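Local coordinates for protein 4-hydroxybenzoyl-CoA thioesterase (Staphylococcus aureus, PDB 6FDG) that probably hydrolyses acyl-CoA thioesters, acting as a hotdog-fold DHNA-CoA thioesterase in the vitamin K2 pathway, at residues Ile120-Asp123 against Arg124-Asp128; Ser134-Gln137 against Ala138-Glu142. All coordinates share one frame; numbering follows the deposited sequence.

Interaction 1 (Ile120-Asp123 against Arg124-Asp128); sequences IRLD and RYFPD
The guanidinium groups of R121 and R124 lie flat on one another, centres 4.2 Å apart and planes only 16° from parallel. They flank the start of the short helical turn 122-125, with R121 as its N-cap residue, which follows the last long strand of the hotdog sheet and leads into helix 127-141. The overlap is offset: NE of R124 sits over the rim of one face of R121, and NH1 of R121 over the rim of R124. At its edge, R121 receives the D123 carboxylate nearly in plane. CG1 of I120 lies over one face of the Y125 ring, and CG2 of I120 comes nearest, 3.5 Å from CE1 of Y125, while the carbonyl O of R121 stands at the ring edge.

Arginine suits position 121 because its long chain, bent at chi3 (56°), returns side-on to D123. R121 NE donates to D123 OD1 at 3.1 Å and R121 NH2 to D123 OD2 at 2.9 Å, both oxygens using syn lone pairs. This bidentate salt bridge fixes the rotation of the R121 group and probably offsets the like charge of R124 stacked on it; R85 makes a second, long and weak ion pair with D123. A water joins R121 N to NH2 of R124, the latter bond weak.

R121 O accepts R124 N at 3.1 Å from above the carbonyl plane, and Y125 N more weakly. On the buried side, L122 and F126 both touch M48 of helix 45-50 and W129 of helix 127-141. CD1 of L122 meets CB of F126 at 3.9 Å, and the F126 N-H closes the turn on L122 O at 2.8 Å, with the donor nearly in line with the C=O.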
loop_
_atom_site.group_PDB
_atom_site.type_symbol
_atom_site.label_atom_id
_atom_site.label_comp_id
_atom_site.label_asym_id
_atom_site.label_seq_id
_atom_site.Cartn_x
_atom_site.Cartn_y
_atom_site.Cartn_z
ATOM N N ILE A 120 11.870 4.995 -25.696
ATOM C CA ILE A 120 11.765 6.025 -26.726
ATOM C C ILE A 120 12.468 7.268 -26.314
ATOM O O ILE A 120 12.763 7.529 -25.121
ATOM C CB ILE A 120 10.307 6.379 -27.058
ATOM C CG1 ILE A 120 9.411 6.803 -25.834
ATOM C CG2 ILE A 120 9.615 5.220 -27.703
ATOM C CD1 ILE A 120 9.279 8.264 -25.730
ATOM N N ARG A 121 12.721 8.133 -27.264
ATOM C CA ARG A 121 13.335 9.434 -27.094
ATOM C C ARG A 121 12.244 10.457 -26.898
ATOM O O ARG A 121 11.314 10.642 -27.724
ATOM C CB ARG A 121 14.163 9.873 -28.331
ATOM C CG ARG A 121 15.481 9.226 -28.452
ATOM C CD ARG A 121 16.043 9.314 -29.801
ATOM N NE ARG A 121 16.105 10.682 -30.192
ATOM C CZ ARG A 121 16.725 11.056 -31.318
ATOM N NH1 ARG A 121 17.303 10.148 -32.063
ATOM N NH2 ARG A 121 16.773 12.325 -31.635
ATOM N N LEU A 122 12.328 11.316 -25.846
ATOM C CA LEU A 122 11.297 12.313 -25.584
ATOM C C LEU A 122 11.150 13.313 -26.719
ATOM O O LEU A 122 9.980 13.692 -26.963
ATOM C CB LEU A 122 11.557 13.093 -24.227
ATOM C CG LEU A 122 10.444 13.931 -23.676
ATOM C CD1 LEU A 122 9.296 13.109 -23.209
ATOM C CD2 LEU A 122 10.945 14.756 -22.497
ATOM N N ASP A 123 12.250 13.702 -27.370
ATOM C CA ASP A 123 12.160 14.707 -28.447
ATOM C C ASP A 123 11.332 14.147 -29.652
ATOM O O ASP A 123 10.695 14.980 -30.350
ATOM C CB ASP A 123 13.523 15.176 -28.888
ATOM C CG ASP A 123 14.416 14.113 -29.417
ATOM O OD1 ASP A 123 14.475 12.977 -28.968
ATOM O OD2 ASP A 123 15.276 14.462 -30.294
ATOM N N ARG A 124 11.328 12.853 -29.849
ATOM C CA ARG A 124 10.581 12.356 -31.064
ATOM C C ARG A 124 9.164 12.246 -30.775
ATOM O O ARG A 124 8.354 12.432 -31.685
ATOM C CB ARG A 124 11.076 10.987 -31.316
ATOM C CG ARG A 124 12.423 10.952 -31.832
ATOM C CD ARG A 124 12.697 9.545 -32.330
ATOM N NE ARG A 124 13.817 9.512 -33.267
ATOM C CZ ARG A 124 14.440 8.383 -33.660
ATOM N NH1 ARG A 124 15.382 8.466 -34.564
ATOM N NH2 ARG A 124 14.082 7.197 -33.180
ATOM N N TYR A 125 8.690 11.895 -29.553
ATOM C CA TYR A 125 7.322 11.689 -29.277
ATOM C C TYR A 125 6.583 12.905 -28.672
ATOM O O TYR A 125 5.405 13.127 -28.744
ATOM C CB TYR A 125 7.165 10.443 -28.410
ATOM C CG TYR A 125 7.472 9.168 -29.170
ATOM C CD1 TYR A 125 8.702 8.799 -29.453
ATOM C CD2 TYR A 125 6.420 8.400 -29.609
ATOM C CE1 TYR A 125 9.007 7.658 -30.202
ATOM C CE2 TYR A 125 6.724 7.242 -30.324
ATOM C CZ TYR A 125 8.016 6.959 -30.640
ATOM O OH TYR A 125 8.324 5.770 -31.362
ATOM N N PHE A 126 7.357 13.705 -27.872
ATOM C CA PHE A 126 6.864 14.868 -27.200
ATOM C C PHE A 126 7.746 16.056 -27.335
ATOM O O PHE A 126 8.480 16.485 -26.369
ATOM C CB PHE A 126 6.619 14.543 -25.649
ATOM C CG PHE A 126 5.766 13.409 -25.433
ATOM C CD1 PHE A 126 4.429 13.683 -25.385
ATOM C CD2 PHE A 126 6.205 12.133 -25.377
ATOM C CE1 PHE A 126 3.456 12.698 -25.218
ATOM C CE2 PHE A 126 5.239 11.100 -25.221
ATOM C CZ PHE A 126 3.878 11.376 -25.181
ATOM N N PRO A 127 7.878 16.641 -28.553
ATOM C CA PRO A 127 8.872 17.728 -28.768
ATOM C C PRO A 127 8.614 18.912 -27.804
ATOM O O PRO A 127 9.659 19.532 -27.503
ATOM C CB PRO A 127 8.707 18.138 -30.288
ATOM C CG PRO A 127 7.448 17.397 -30.695
ATOM C CD PRO A 127 7.138 16.248 -29.778
ATOM N N ASP A 128 7.407 19.222 -27.452
ATOM C CA ASP A 128 7.099 20.323 -26.564
ATOM C C ASP A 128 7.682 20.019 -25.153
ATOM O O ASP A 128 8.203 20.992 -24.479
ATOM C CB ASP A 128 5.604 20.509 -26.421
ATOM C CG ASP A 128 4.745 19.160 -26.286
ATOM O OD1 ASP A 128 5.082 18.002 -26.773
ATOM O OD2 ASP A 128 3.631 19.305 -25.698
HETATM O O HOH W 1 12.843 6.944 -30.004
#

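Interaction 2 (Ser134-Gln137 against Ala138-Glu142); sequences SKVQ and ALNNE
Four consecutive i to i+4 backbone bonds tie S134-Q137 to A138-N141 in the last turns of helix 127-141, N140 N to V136 O being the shortest at 2.8 Å. Beside them, Q137 and N141 meet through their amides, whose planes are turned 32° apart. NE2 of Q137 reaches OD1 of N141 at 3.0 Å, a weak bond with an angle of 135° at the hydrogen. With its CG opposite the backbone N (chi1 -179°) and a bend at chi2, the Q137 chain curls forward along the helix to N141. Its OE1 is held by Y83 N, and a water donates weakly to that same oxygen and accepts from ND2 of N140.

N140 lies alongside V136, with ND2 of N140 3.6 Å from CG1 of V136, while OD1 of N140 accepts the backbone N of I2. The branched V136 is buried against Y37 and L41 of helix 26-41. On the more exposed flank, CG of K135 lies 4.2 Å from CD1 of L139.

Amides suit this face because each can donate and accept at once: Q137 and N140 bond to the beta sheet's backbone while remaining joined to each other through water, so the helix end is coupled to two strands.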
loop_
_atom_site.group_PDB
_atom_site.type_symbol
_atom_site.label_atom_id
_atom_site.label_comp_id
_atom_site.label_asym_id
_atom_site.label_seq_id
_atom_site.Cartn_x
_atom_site.Cartn_y
_atom_site.Cartn_z
ATOM N N SER A 134 14.780 20.887 -21.883
ATOM C CA SER A 134 16.042 21.317 -22.353
ATOM C C SER A 134 16.271 22.810 -21.909
ATOM O O SER A 134 17.405 23.096 -21.489
ATOM C CB SER A 134 16.152 21.294 -23.908
ATOM O OG SER A 134 16.219 19.942 -24.329
ATOM N N LYS A 135 15.287 23.599 -21.964
ATOM C CA LYS A 135 15.383 25.000 -21.480
ATOM C C LYS A 135 15.698 25.018 -19.984
ATOM O O LYS A 135 16.605 25.691 -19.548
ATOM C CB LYS A 135 14.124 25.741 -21.737
ATOM C CG LYS A 135 13.990 27.164 -21.143
ATOM C CD LYS A 135 12.669 27.839 -21.543
ATOM C CE LYS A 135 12.540 29.271 -21.005
ATOM N NZ LYS A 135 13.792 30.061 -21.298
ATOM N N VAL A 136 14.936 24.178 -19.213
ATOM C CA VAL A 136 15.206 24.070 -17.765
ATOM C C VAL A 136 16.567 23.641 -17.497
ATOM O O VAL A 136 17.238 24.130 -16.588
ATOM C CB VAL A 136 14.071 23.199 -17.091
ATOM C CG1 VAL A 136 14.504 22.861 -15.678
ATOM C CG2 VAL A 136 12.758 23.917 -17.085
ATOM N N GLN A 137 17.075 22.624 -18.198
ATOM C CA GLN A 137 18.384 22.127 -17.970
ATOM C C GLN A 137 19.490 23.255 -18.149
ATOM O O GLN A 137 20.433 23.373 -17.357
ATOM C CB GLN A 137 18.805 20.917 -18.904
ATOM C CG GLN A 137 20.181 20.359 -18.671
ATOM C CD GLN A 137 20.283 19.808 -17.299
ATOM O OE1 GLN A 137 19.642 18.797 -16.972
ATOM N NE2 GLN A 137 21.032 20.450 -16.430
ATOM N N ALA A 138 19.289 24.016 -19.196
ATOM C CA ALA A 138 20.236 25.139 -19.448
ATOM C C ALA A 138 20.160 26.169 -18.318
ATOM O O ALA A 138 21.213 26.655 -17.825
ATOM C CB ALA A 138 19.885 25.751 -20.800
ATOM N N LEU A 139 18.940 26.473 -17.864
ATOM C CA LEU A 139 18.777 27.451 -16.733
ATOM C C LEU A 139 19.438 26.915 -15.469
ATOM O O LEU A 139 20.090 27.608 -14.676
ATOM C CB LEU A 139 17.342 27.786 -16.520
ATOM C CG LEU A 139 16.636 28.545 -17.629
ATOM C CD1 LEU A 139 15.145 28.642 -17.436
ATOM C CD2 LEU A 139 17.330 29.958 -17.834
ATOM N N ASN A 140 19.210 25.593 -15.196
ATOM C CA ASN A 140 19.810 24.942 -14.040
ATOM C C ASN A 140 21.328 25.018 -14.147
ATOM O O ASN A 140 22.015 25.359 -13.151
ATOM C CB ASN A 140 19.360 23.440 -13.910
ATOM C CG ASN A 140 17.999 23.313 -13.422
ATOM O OD1 ASN A 140 17.404 24.238 -12.907
ATOM N ND2 ASN A 140 17.384 22.162 -13.619
ATOM N N ASN A 141 21.920 24.784 -15.320
ATOM C CA ASN A 141 23.400 24.864 -15.491
ATOM C C ASN A 141 23.920 26.272 -15.262
ATOM O O ASN A 141 25.068 26.359 -14.794
ATOM C CB ASN A 141 23.756 24.434 -16.889
ATOM C CG ASN A 141 23.568 22.944 -17.118
ATOM O OD1 ASN A 141 23.509 22.178 -16.158
ATOM N ND2 ASN A 141 23.475 22.534 -18.399
ATOM N N GLU A 142 23.076 27.249 -15.532
ATOM C CA GLU A 142 23.437 28.729 -15.257
ATOM C C GLU A 142 23.208 29.150 -13.835
ATOM O O GLU A 142 23.558 30.256 -13.482
ATOM C CB GLU A 142 22.619 29.613 -16.177
ATOM C CG GLU A 142 22.938 29.355 -17.632
ATOM C CD GLU A 142 21.972 29.899 -18.641
ATOM O OE1 GLU A 142 21.047 30.669 -18.299
ATOM O OE2 GLU A 142 22.116 29.487 -19.814
HETATM O O HOH W 2 17.418 19.839 -15.708
#

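Overall arrangement
From the N terminus, the chain forms strand 2-9, helices 26-41 and 45-50, and the remaining long strands of the curled hotdog sheet before reaching interaction 1. There residues 120-128 turn from strand 101-113 through helix 122-125 into the start of helix 127-141, against helix 45-50. Interaction 2 follows further along that same helix, where residues 134-142 face helix 26-41, strand 2-9 and strand 73-83. Each closes only a local turn, and the two stand in series, neither nested nor crossing. Their centres are 18 Å apart and their nearest atoms about 7 Å, so helix 127-141 joins them without direct touch.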